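Local coordinates for enoyl-CoA hydratase/carnithine racemase (Magnetospirillum magneticum, PDB 4NEK), which probably acts as a delta(3)-delta(2)-enoyl-CoA isomerase of the enoyl-CoA hydratase/isomerase family, shifting the double bond of unsaturated acyl-CoA, at residues S7-G12 / E43-V48; G11-V16 / A189-A194; P120-H125 / F162-A167. All blocks are in the same frame, centred on the assembly; numbering follows the deposited sequence.

In the fold
Contacts 1 and 2 share Gly-11 and Gly-12, at the turn between neighbouring strands 5-10 and 13-18 of the main sheet. Contact 1 lies at the surface, touched by no other chain, and joins the end of strand 5-10 and that turn to the chain leaving helix 29-44, with little more than a valine pair and a CA-H...O contact. Contact 2 is partly buried and sets strand 13-18 against helix 179-194 through small apolar groups, with an arginine and its glutamate partner on the exposed side; its helix also reaches neighbouring subunits. Contact 3 is buried, across the chain's centre from contact 1; backbone hydrogen bonds and phenylalanine rings hold it, beside another subunit.

Contact 1: residues S7-G12 / E43-V48; sequences SHVEGG and EADDDV
The carboxylate of Asp-45 is gripped from above its plane: the backbone N of Asp-47 reaches OD1 at 2.7 Å, standing 49° out of the plane of the group, with Val-9 CG2 a loose 4.4 Å from OD2 of Asp-45. The bond to Asp-47 N makes an Asx turn, and it overlaps a type I beta turn from Asp-45 to Val-48, closed by Val-48 N on Asp-45 O at 3.0 Å. Together they turn the chain just after helix 29-44, on its way to strand 50-54 of the crotonase-type core sheet.

Against this turn lies the end of strand 5-10. Val-9 points toward it, with CG1 anti to its backbone N and CG2 anti to its carbonyl carbon. Val-48 has the same rotamer, and the two side chains cross obliquely, CG2 of Val-9 lying 3.9 Å from CG2 of Val-48. No hydrogen bond links the two segments.

Beyond the strand, Gly-11 and Gly-12 both have positive phi, with angles close to those of a type I' hairpin turn leading into strand 13-18. A side chain on Gly-12 would be jammed against the carbonyl oxygen of Gly-11. Salt bridges and hydrogen bonds from outside tie the turn further: Asp-45 OD2 pairs with Lys-41, Asp-46 OD1 with Arg-198, and the carbonyl of Val-48 accepts from both Lys-92 and Arg-198. The closest approach across the segments is a CA-H...O contact, Gly-12 CA lying 3.4 Å from Asp-47 O with an angle of 176° at the hydrogen.

Contact 2: residues G11-V16 / A189-A194; sequences GGVQVV and AARKLA
Three carboxylates grip NZ of Lys-192: Glu-160 of a second subunit, and Glu-180 and Asp-181 of a third. That extended lysine leaves the helix for the subunit interface and takes no part in the contact with strand 13-18. The contact is carried by Ala-190, Arg-191 and Ala-194.

Val-13 points toward the helix and straddles one methyl group, its CG1 and its CG2 each lying 4.0 Å from CB of Ala-190. The same CG2 lies 4.3 Å from CB of Ala-194, one turn further on, so a branched side chain is fitted against two alanines. On the exposed side, Arg-191 runs extended from CG to NE and brings its guanidinium edge-on to the glycine turn, NH1 lying 3.8 Å from Gly-11 CA. A CB built on Gly-11 would clash at 2.3 Å with Arg-191 NH1. The arginine's charge is met by Glu-10, through a salt bridge from NH2.

This is helix-on-sheet packing in the crotonase-type alpha/beta fold: the helix segment runs roughly antiparallel to strand 13-16, at 148° with axes 9.5 Å apart. Along the same helix, Leu-193 packs on Val-50 and Leu-115, and Ala-189 on Leu-115 and Tyr-117, so helix 179-194 packs on one side of the sheet, touching strands 13-18, 50-54 and 115-118, while Gln-14 and Val-16 pack against helix 29-44.

Contact 3: residues P120-H125 / F162-A167; sequences PGTRFH and FGVDTA
A single antiparallel bridge joins short strand 123-125, which pairs with strand 101-103 in the small second sheet, to the residues leading into helix 164-169. Phe-124 and Phe-162 form its hydrogen-bonded pair. Phe-124 N gives to Phe-162 O at 2.8 Å, nearly along the C=O axis, and Phe-162 N returns the bond to Phe-124 O at 2.9 Å, in the carbonyl plane.

The rings lie near parallel, at 12°, but are slid apart and barely overlap. Over one face of the Phe-162 ring lies CB of Phe-124, 3.5 Å from its centroid in a CH-pi contact. Phe-162 reaches this place with CG between its backbone N and carbonyl carbon (chi1 60°), the crowded position. Phe-124's own ring has CB of Ala-167 over one face, 4.1 Å from the centroid, and Thr-122 CG2 near the rim of the other, with Val-164 CG1 at the edge. An alanine in place of Phe-162 would remove the ring beneath Phe-124 CB and would probably loosen the hold on Phe-124.

Gly-163 is the N-cap, its O accepting from Ala-167 N. In the first turn, Val-164 N gives to a water at 3.0 Å, and that water donates to Thr-122 O. Pro-120 and Val-164 also pack against a neighbouring subunit, on its Phe-162 and Asp-165 respectively. A small second sheet roughly perpendicular to the main one, with helices packed around both, is typical of the crotonase fold.

Contact 1: residues S7-G12 / E43-V48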
ATOM      1  N   SER C   7      24.195 -27.691  11.202  1.00 34.51           N
ATOM      2  CA  SER C   7      22.966 -27.894  11.887  1.00 35.41           C
ATOM      3  C   SER C   7      23.225 -28.076  13.362  1.00 36.68           C
ATOM      4  O   SER C   7      24.151 -28.742  13.734  1.00 38.70           O
ATOM      5  CB  SER C   7      22.305 -29.131  11.344  1.00 37.32           C
ATOM      6  OG  SER C   7      21.014 -29.227  11.884  1.00 42.40           O
ATOM      7  N   HIS C   8      22.389 -27.499  14.210  1.00 38.32           N
ATOM      8  CA  HIS C   8      22.495 -27.723  15.636  1.00 37.59           C
ATOM      9  C   HIS C   8      21.203 -27.296  16.305  1.00 36.25           C
ATOM     10  O   HIS C   8      20.433 -26.560  15.715  1.00 34.13           O
ATOM     11  CB  HIS C   8      23.674 -26.938  16.191  1.00 38.59           C
ATOM     12  CG  HIS C   8      23.443 -25.469  16.229  1.00 42.96           C
ATOM     13  ND1 HIS C   8      22.927 -24.834  17.336  1.00 46.36           N
ATOM     14  CD2 HIS C   8      23.648 -24.506  15.301  1.00 43.49           C
ATOM     15  CE1 HIS C   8      22.847 -23.534  17.098  1.00 46.05           C
ATOM     16  NE2 HIS C   8      23.286 -23.309  15.874  1.00 46.50           N
ATOM     17  N   VAL C   9      20.973 -27.752  17.531  1.00 35.66           N
ATOM     18  CA  VAL C   9      19.730 -27.477  18.243  1.00 37.75           C
ATOM     19  C   VAL C   9      19.957 -26.566  19.435  1.00 40.13           C
ATOM     20  O   VAL C   9      20.856 -26.799  20.179  1.00 42.51           O
ATOM     21  CB  VAL C   9      19.129 -28.776  18.769  1.00 37.82           C
ATOM     22  CG1 VAL C   9      17.837 -28.487  19.499  1.00 39.68           C
ATOM     23  CG2 VAL C   9      18.888 -29.750  17.629  1.00 37.87           C
ATOM     24  N   GLU C  10      19.127 -25.540  19.615  1.00 45.34           N
ATOM     25  CA  GLU C  10      19.166 -24.649  20.770  1.00 43.37           C
ATOM     26  C   GLU C  10      17.740 -24.352  21.210  1.00 41.05           C
ATOM     27  O   GLU C  10      16.947 -23.806  20.427  1.00 46.26           O
ATOM     28  CB  GLU C  10      19.707 -23.277  20.264  1.00 50.97           C
ATOM     29  CG  GLU C  10      21.119 -22.724  20.403  1.00 57.90           C
ATOM     30  CD  GLU C  10      21.189 -21.372  19.688  1.00 56.83           C
ATOM     31  OE1 GLU C  10      21.904 -21.226  18.676  1.00 44.51           O
ATOM     32  OE2 GLU C  10      20.499 -20.452  20.160  1.00 61.28           O
ATOM     33  N   GLY C  11      17.409 -24.628  22.459  1.00 37.67           N
ATOM     34  CA  GLY C  11      16.128 -24.176  23.020  1.00 35.83           C
ATOM     35  C   GLY C  11      14.922 -24.569  22.217  1.00 33.94           C
ATOM     36  O   GLY C  11      14.016 -23.747  21.988  1.00 37.98           O
ATOM     37  N   GLY C  12      14.931 -25.808  21.738  1.00 31.58           N
ATOM     38  CA  GLY C  12      13.824 -26.333  20.961  1.00 30.64           C
ATOM     39  C   GLY C  12      13.828 -26.003  19.465  1.00 29.25           C
ATOM     40  O   GLY C  12      12.879 -26.366  18.750  1.00 30.32           O
ATOM     41  N   GLU C  43      12.667 -33.752  12.445  1.00 30.69           N
ATOM     42  CA  GLU C  43      11.278 -34.227  12.487  1.00 34.65           C
ATOM     43  C   GLU C  43      11.091 -35.344  13.486  1.00 36.24           C
ATOM     44  O   GLU C  43      10.048 -35.400  14.118  1.00 33.48           O
ATOM     45  CB  GLU C  43      10.794 -34.676  11.114  1.00 37.64           C
ATOM     46  CG  GLU C  43      10.397 -33.511  10.209  1.00 42.51           C
ATOM     47  CD  GLU C  43       9.001 -32.973  10.515  1.00 48.42           C
ATOM     48  OE1 GLU C  43       7.988 -33.639  10.163  1.00 57.48           O
ATOM     49  OE2 GLU C  43       8.905 -31.874  11.098  1.00 52.35           O
ATOM     50  N   ALA C  44      12.114 -36.181  13.653  1.00 38.33           N
ATOM     51  CA  ALA C  44      12.087 -37.312  14.598  1.00 40.30           C
ATOM     52  C   ALA C  44      12.581 -36.969  15.999  1.00 38.84           C
ATOM     53  O   ALA C  44      12.268 -37.670  16.944  1.00 36.98           O
ATOM     54  CB  ALA C  44      12.917 -38.445  14.056  1.00 37.12           C
ATOM     55  N   ASP C  45      13.287 -35.855  16.151  1.00 38.09           N
ATOM     56  CA  ASP C  45      13.864 -35.489  17.444  1.00 38.00           C
ATOM     57  C   ASP C  45      12.870 -34.795  18.363  1.00 40.73           C
ATOM     58  O   ASP C  45      12.377 -33.681  18.103  1.00 41.48           O
ATOM     59  CB  ASP C  45      15.061 -34.573  17.204  1.00 41.80           C
ATOM     60  CG  ASP C  45      15.841 -34.234  18.479  1.00 44.27           C
ATOM     61  OD1 ASP C  45      15.357 -34.533  19.608  1.00 46.26           O
ATOM     62  OD2 ASP C  45      16.947 -33.636  18.322  1.00 44.51           O
ATOM     63  N   ASP C  46      12.628 -35.426  19.485  1.00 39.37           N
ATOM     64  CA  ASP C  46      11.736 -34.900  20.472  1.00 42.57           C
ATOM     65  C   ASP C  46      12.211 -33.596  21.128  1.00 38.60           C
ATOM     66  O   ASP C  46      11.418 -32.872  21.690  1.00 38.10           O
ATOM     67  CB  ASP C  46      11.535 -35.956  21.523  1.00 51.71           C
ATOM     68  CG  ASP C  46      10.386 -35.623  22.465  1.00 58.99           C
ATOM     69  OD1 ASP C  46       9.739 -34.575  22.463  1.00 71.89           O
ATOM     70  OD2 ASP C  46      10.145 -36.420  23.310  1.00 72.09           O
ATOM     71  N   ASP C  47      13.477 -33.270  21.060  1.00 38.34           N
ATOM     72  CA  ASP C  47      13.936 -31.984  21.609  1.00 42.65           C
ATOM     73  C   ASP C  47      13.741 -30.820  20.664  1.00 36.29           C
ATOM     74  O   ASP C  47      14.030 -29.680  21.010  1.00 32.44           O
ATOM     75  CB  ASP C  47      15.431 -32.050  21.923  1.00 50.25           C
ATOM     76  CG  ASP C  47      15.756 -33.076  22.994  1.00 56.32           C
ATOM     77  OD1 ASP C  47      15.073 -33.072  24.030  1.00 59.57           O
ATOM     78  OD2 ASP C  47      16.678 -33.882  22.788  1.00 63.58           O
ATOM     79  N   VAL C  48      13.299 -31.111  19.455  1.00 33.66           N
ATOM     80  CA  VAL C  48      13.080 -30.089  18.443  1.00 32.00           C
ATOM     81  C   VAL C  48      11.596 -29.765  18.237  1.00 29.52           C
ATOM     82  O   VAL C  48      10.797 -30.649  17.964  1.00 27.86           O
ATOM     83  CB  VAL C  48      13.622 -30.559  17.125  1.00 31.35           C
ATOM     84  CG1 VAL C  48      13.240 -29.584  16.023  1.00 34.67           C
ATOM     85  CG2 VAL C  48      15.116 -30.677  17.228  1.00 32.03           C
TER

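Contact 2: residues G11-V16 / A189-A194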
ATOM      1  N   GLY C  11      17.409 -24.628  22.459  1.00 37.67           N
ATOM      2  CA  GLY C  11      16.128 -24.176  23.020  1.00 35.83           C
ATOM      3  C   GLY C  11      14.922 -24.569  22.217  1.00 33.94           C
ATOM      4  O   GLY C  11      14.016 -23.747  21.988  1.00 37.98           O
ATOM      5  N   GLY C  12      14.931 -25.808  21.738  1.00 31.58           N
ATOM      6  CA  GLY C  12      13.824 -26.333  20.961  1.00 30.64           C
ATOM      7  C   GLY C  12      13.828 -26.003  19.465  1.00 29.25           C
ATOM      8  O   GLY C  12      12.879 -26.366  18.750  1.00 30.32           O
ATOM      9  N   VAL C  13      14.874 -25.313  19.001  1.00 26.54           N
ATOM     10  CA  VAL C  13      14.963 -24.846  17.642  1.00 25.95           C
ATOM     11  C   VAL C  13      16.111 -25.510  16.950  1.00 26.74           C
ATOM     12  O   VAL C  13      17.243 -25.415  17.387  1.00 25.72           O
ATOM     13  CB  VAL C  13      15.225 -23.332  17.609  1.00 25.83           C
ATOM     14  CG1 VAL C  13      15.334 -22.854  16.183  1.00 26.44           C
ATOM     15  CG2 VAL C  13      14.112 -22.565  18.296  1.00 26.11           C
ATOM     16  N   GLN C  14      15.843 -26.169  15.834  1.00 29.51           N
ATOM     17  CA  GLN C  14      16.920 -26.716  15.034  1.00 27.07           C
ATOM     18  C   GLN C  14      17.348 -25.757  13.945  1.00 26.63           C
ATOM     19  O   GLN C  14      16.601 -25.495  13.028  1.00 27.76           O
ATOM     20  CB  GLN C  14      16.538 -28.003  14.383  1.00 30.17           C
ATOM     21  CG  GLN C  14      17.768 -28.578  13.714  1.00 33.02           C
ATOM     22  CD  GLN C  14      17.632 -30.043  13.382  1.00 40.52           C
ATOM     23  OE1 GLN C  14      17.097 -30.822  14.158  1.00 51.03           O
ATOM     24  NE2 GLN C  14      18.107 -30.425  12.207  1.00 44.85           N
ATOM     25  N   VAL C  15      18.555 -25.236  14.075  1.00 25.72           N
ATOM     26  CA  VAL C  15      19.089 -24.284  13.166  1.00 26.08           C
ATOM     27  C   VAL C  15      19.795 -25.031  12.070  1.00 28.59           C
ATOM     28  O   VAL C  15      20.575 -25.941  12.337  1.00 33.16           O
ATOM     29  CB  VAL C  15      20.111 -23.417  13.865  1.00 27.10           C
ATOM     30  CG1 VAL C  15      20.704 -22.409  12.892  1.00 29.35           C
ATOM     31  CG2 VAL C  15      19.464 -22.684  15.016  1.00 27.51           C
ATOM     32  N   VAL C  16      19.474 -24.691  10.839  1.00 26.82           N
ATOM     33  CA  VAL C  16      20.004 -25.367   9.660  1.00 27.04           C
ATOM     34  C   VAL C  16      20.529 -24.273   8.743  1.00 25.81           C
ATOM     35  O   VAL C  16      19.755 -23.471   8.273  1.00 27.26           O
ATOM     36  CB  VAL C  16      18.883 -26.129   8.948  1.00 25.41           C
ATOM     37  CG1 VAL C  16      19.410 -26.787   7.702  1.00 27.72           C
ATOM     38  CG2 VAL C  16      18.274 -27.183   9.871  1.00 25.14           C
ATOM     39  N   ALA C 189      11.309 -15.283  16.566  1.00 22.45           N
ATOM     40  CA  ALA C 189      10.064 -15.855  16.075  1.00 22.18           C
ATOM     41  C   ALA C 189      10.033 -17.386  16.221  1.00 22.92           C
ATOM     42  O   ALA C 189       9.024 -17.955  16.613  1.00 20.41           O
ATOM     43  CB  ALA C 189       9.863 -15.453  14.644  1.00 21.81           C
ATOM     44  N   ALA C 190      11.160 -18.033  15.932  1.00 22.06           N
ATOM     45  CA  ALA C 190      11.273 -19.450  16.149  1.00 23.30           C
ATOM     46  C   ALA C 190      11.037 -19.835  17.602  1.00 23.41           C
ATOM     47  O   ALA C 190      10.350 -20.824  17.892  1.00 25.12           O
ATOM     48  CB  ALA C 190      12.639 -19.939  15.704  1.00 24.39           C
ATOM     49  N   ARG C 191      11.624 -19.093  18.520  1.00 25.74           N
ATOM     50  CA  ARG C 191      11.458 -19.379  19.958  1.00 27.18           C
ATOM     51  C   ARG C 191      10.016 -19.161  20.407  1.00 26.03           C
ATOM     52  O   ARG C 191       9.492 -19.897  21.217  1.00 26.41           O
ATOM     53  CB  ARG C 191      12.348 -18.494  20.809  1.00 30.04           C
ATOM     54  CG  ARG C 191      13.784 -18.915  20.788  1.00 35.50           C
ATOM     55  CD  ARG C 191      14.570 -18.199  21.872  1.00 41.72           C
ATOM     56  NE  ARG C 191      15.998 -18.295  21.590  1.00 51.01           N
ATOM     57  CZ  ARG C 191      16.752 -19.379  21.792  1.00 61.03           C
ATOM     58  NH1 ARG C 191      16.247 -20.485  22.343  1.00 69.45           N
ATOM     59  NH2 ARG C 191      18.034 -19.358  21.447  1.00 60.10           N
ATOM     60  N   LYS C 192       9.377 -18.156  19.864  1.00 24.90           N
ATOM     61  CA  LYS C 192       8.026 -17.908  20.234  1.00 24.83           C
ATOM     62  C   LYS C 192       7.157 -19.094  19.767  1.00 25.20           C
ATOM     63  O   LYS C 192       6.281 -19.539  20.484  1.00 25.75           O
ATOM     64  CB  LYS C 192       7.581 -16.591  19.645  1.00 25.82           C
ATOM     65  CG  LYS C 192       6.265 -16.163  20.187  1.00 29.12           C
ATOM     66  CD  LYS C 192       5.867 -14.751  19.762  1.00 33.75           C
ATOM     67  CE  LYS C 192       4.432 -14.480  20.223  1.00 34.46           C
ATOM     68  NZ  LYS C 192       4.105 -13.021  20.239  1.00 39.21           N
ATOM     69  N   LEU C 193       7.411 -19.626  18.576  1.00 23.43           N
ATOM     70  CA  LEU C 193       6.723 -20.825  18.150  1.00 24.25           C
ATOM     71  C   LEU C 193       7.083 -22.024  19.028  1.00 25.45           C
ATOM     72  O   LEU C 193       6.229 -22.868  19.332  1.00 22.24           O
ATOM     73  CB  LEU C 193       7.065 -21.168  16.716  1.00 25.20           C
ATOM     74  CG  LEU C 193       6.436 -20.270  15.669  1.00 26.46           C
ATOM     75  CD1 LEU C 193       7.047 -20.535  14.314  1.00 28.40           C
ATOM     76  CD2 LEU C 193       4.943 -20.481  15.598  1.00 27.82           C
ATOM     77  N   ALA C 194       8.343 -22.101  19.434  1.00 25.40           N
ATOM     78  CA  ALA C 194       8.796 -23.251  20.185  1.00 28.88           C
ATOM     79  C   ALA C 194       8.181 -23.251  21.569  1.00 31.91           C
ATOM     80  O   ALA C 194       8.068 -24.307  22.174  1.00 31.07           O
ATOM     81  CB  ALA C 194      10.318 -23.279  20.287  1.00 30.08           C
TER

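Contact 3: residues P120-H125 / F162-A167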
ATOM      1  N   PRO C 120      16.631  -6.050   3.756  1.00 30.03           N
ATOM      2  CA  PRO C 120      16.354  -4.998   2.773  1.00 31.09           C
ATOM      3  C   PRO C 120      16.911  -5.267   1.389  1.00 32.64           C
ATOM      4  O   PRO C 120      16.198  -5.057   0.390  1.00 35.76           O
ATOM      5  CB  PRO C 120      17.040  -3.786   3.376  1.00 31.94           C
ATOM      6  CG  PRO C 120      16.874  -3.981   4.820  1.00 32.32           C
ATOM      7  CD  PRO C 120      17.009  -5.460   5.050  1.00 32.68           C
ATOM      8  N   GLY C 121      18.133  -5.752   1.254  1.00 27.71           N
ATOM      9  CA  GLY C 121      18.578  -5.981  -0.145  1.00 27.19           C
ATOM     10  C   GLY C 121      18.183  -7.293  -0.832  1.00 24.72           C
ATOM     11  O   GLY C 121      18.707  -7.631  -1.880  1.00 24.56           O
ATOM     12  N   THR C 122      17.228  -8.038  -0.301  1.00 23.01           N
ATOM     13  CA  THR C 122      16.967  -9.355  -0.876  1.00 21.79           C
ATOM     14  C   THR C 122      16.420  -9.286  -2.300  1.00 22.16           C
ATOM     15  O   THR C 122      15.551  -8.465  -2.623  1.00 22.85           O
ATOM     16  CB  THR C 122      15.978 -10.132  -0.030  1.00 20.92           C
ATOM     17  OG1 THR C 122      16.411 -10.111   1.335  1.00 20.98           O
ATOM     18  CG2 THR C 122      15.866 -11.539  -0.479  1.00 21.68           C
ATOM     19  N   ARG C 123      16.954 -10.142  -3.148  1.00 22.79           N
ATOM     20  CA  ARG C 123      16.569 -10.205  -4.556  1.00 27.11           C
ATOM     21  C   ARG C 123      15.983 -11.597  -4.854  1.00 25.75           C
ATOM     22  O   ARG C 123      16.661 -12.601  -4.691  1.00 25.01           O
ATOM     23  CB  ARG C 123      17.779  -9.943  -5.381  1.00 27.21           C
ATOM     24  CG  ARG C 123      17.539  -9.720  -6.841  1.00 33.35           C
ATOM     25  CD  ARG C 123      18.873  -9.456  -7.545  1.00 33.44           C
ATOM     26  NE  ARG C 123      18.681  -9.606  -8.972  1.00 38.24           N
ATOM     27  CZ  ARG C 123      18.848 -10.730  -9.673  1.00 44.20           C
ATOM     28  NH1 ARG C 123      19.246 -11.840  -9.086  1.00 47.02           N
ATOM     29  NH2 ARG C 123      18.599 -10.738 -10.985  1.00 47.84           N
ATOM     30  N   PHE C 124      14.705 -11.639  -5.199  1.00 23.25           N
ATOM     31  CA  PHE C 124      14.017 -12.899  -5.435  1.00 24.19           C
ATOM     32  C   PHE C 124      13.967 -13.137  -6.927  1.00 26.47           C
ATOM     33  O   PHE C 124      13.798 -12.190  -7.700  1.00 26.37           O
ATOM     34  CB  PHE C 124      12.595 -12.836  -4.914  1.00 24.11           C
ATOM     35  CG  PHE C 124      12.501 -12.548  -3.450  1.00 23.22           C
ATOM     36  CD1 PHE C 124      12.482 -11.243  -3.004  1.00 24.72           C
ATOM     37  CD2 PHE C 124      12.461 -13.584  -2.522  1.00 21.49           C
ATOM     38  CE1 PHE C 124      12.426 -10.970  -1.645  1.00 25.40           C
ATOM     39  CE2 PHE C 124      12.399 -13.329  -1.182  1.00 22.79           C
ATOM     40  CZ  PHE C 124      12.372 -12.019  -0.734  1.00 24.36           C
ATOM     41  N   HIS C 125      14.126 -14.384  -7.366  1.00 27.10           N
ATOM     42  CA  HIS C 125      14.146 -14.643  -8.813  1.00 26.06           C
ATOM     43  C   HIS C 125      13.834 -16.076  -9.110  1.00 25.60           C
ATOM     44  O   HIS C 125      14.380 -16.949  -8.483  1.00 21.67           O
ATOM     45  CB  HIS C 125      15.525 -14.290  -9.359  1.00 27.14           C
ATOM     46  CG  HIS C 125      15.560 -14.076 -10.829  1.00 28.74           C
ATOM     47  ND1 HIS C 125      16.737 -13.872 -11.515  1.00 29.93           N
ATOM     48  CD2 HIS C 125      14.573 -14.056 -11.756  1.00 30.36           C
ATOM     49  CE1 HIS C 125      16.477 -13.742 -12.802  1.00 30.52           C
ATOM     50  NE2 HIS C 125      15.168 -13.830 -12.973  1.00 29.92           N
ATOM     51  N   PHE C 162      12.335  -9.887  -8.532  1.00 20.42           N
ATOM     52  CA  PHE C 162      11.531  -8.935  -7.796  1.00 18.94           C
ATOM     53  C   PHE C 162      12.105  -8.795  -6.415  1.00 18.69           C
ATOM     54  O   PHE C 162      13.019  -9.537  -6.060  1.00 18.66           O
ATOM     55  CB  PHE C 162      10.052  -9.360  -7.758  1.00 18.91           C
ATOM     56  CG  PHE C 162       9.804 -10.692  -7.111  1.00 18.73           C
ATOM     57  CD1 PHE C 162       9.942 -11.877  -7.851  1.00 19.25           C
ATOM     58  CD2 PHE C 162       9.456 -10.770  -5.783  1.00 17.91           C
ATOM     59  CE1 PHE C 162       9.721 -13.125  -7.253  1.00 19.47           C
ATOM     60  CE2 PHE C 162       9.246 -12.002  -5.173  1.00 18.97           C
ATOM     61  CZ  PHE C 162       9.373 -13.178  -5.915  1.00 19.35           C
ATOM     62  N   GLY C 163      11.566  -7.809  -5.683  1.00 18.63           N
ATOM     63  CA  GLY C 163      12.134  -7.331  -4.451  1.00 18.61           C
ATOM     64  C   GLY C 163      11.188  -7.514  -3.303  1.00 19.40           C
ATOM     65  O   GLY C 163      10.115  -8.110  -3.453  1.00 18.91           O
ATOM     66  N   VAL C 164      11.605  -6.987  -2.160  1.00 18.30           N
ATOM     67  CA  VAL C 164      10.872  -7.129  -0.924  1.00 19.44           C
ATOM     68  C   VAL C 164       9.510  -6.442  -0.949  1.00 20.25           C
ATOM     69  O   VAL C 164       8.594  -6.887  -0.237  1.00 21.24           O
ATOM     70  CB  VAL C 164      11.699  -6.629   0.278  1.00 19.99           C
ATOM     71  CG1 VAL C 164      12.918  -7.521   0.476  1.00 19.96           C
ATOM     72  CG2 VAL C 164      12.137  -5.161   0.100  1.00 19.30           C
ATOM     73  N   ASP C 165       9.362  -5.407  -1.766  1.00 19.19           N
ATOM     74  CA  ASP C 165       8.061  -4.800  -1.934  1.00 21.39           C
ATOM     75  C   ASP C 165       7.009  -5.790  -2.401  1.00 22.01           C
ATOM     76  O   ASP C 165       5.977  -6.009  -1.765  1.00 24.69           O
ATOM     77  CB  ASP C 165       8.144  -3.596  -2.861  1.00 23.96           C
ATOM     78  CG  ASP C 165       8.789  -3.907  -4.246  1.00 30.42           C
ATOM     79  OD1 ASP C 165       9.497  -4.929  -4.454  1.00 27.60           O
ATOM     80  OD2 ASP C 165       8.525  -3.107  -5.180  1.00 35.78           O
ATOM     81  N   THR C 166       7.310  -6.472  -3.477  1.00 24.40           N
ATOM     82  CA  THR C 166       6.395  -7.428  -4.034  1.00 23.14           C
ATOM     83  C   THR C 166       6.287  -8.625  -3.092  1.00 22.99           C
ATOM     84  O   THR C 166       5.200  -9.132  -2.865  1.00 22.07           O
ATOM     85  CB  THR C 166       6.897  -7.852  -5.415  1.00 24.31           C
ATOM     86  OG1 THR C 166       7.009  -6.699  -6.251  1.00 23.27           O
ATOM     87  CG2 THR C 166       5.970  -8.864  -6.059  1.00 23.46           C
ATOM     88  N   ALA C 167       7.409  -9.072  -2.551  1.00 21.36           N
ATOM     89  CA  ALA C 167       7.392 -10.291  -1.770  1.00 22.34           C
ATOM     90  C   ALA C 167       6.513 -10.138  -0.555  1.00 24.15           C
ATOM     91  O   ALA C 167       5.760 -11.046  -0.207  1.00 22.08           O
ATOM     92  CB  ALA C 167       8.792 -10.649  -1.319  1.00 25.22           C
TER
HETATM   93  O   HOH W   1      14.428  -6.057  -2.804  1.00 22.04           O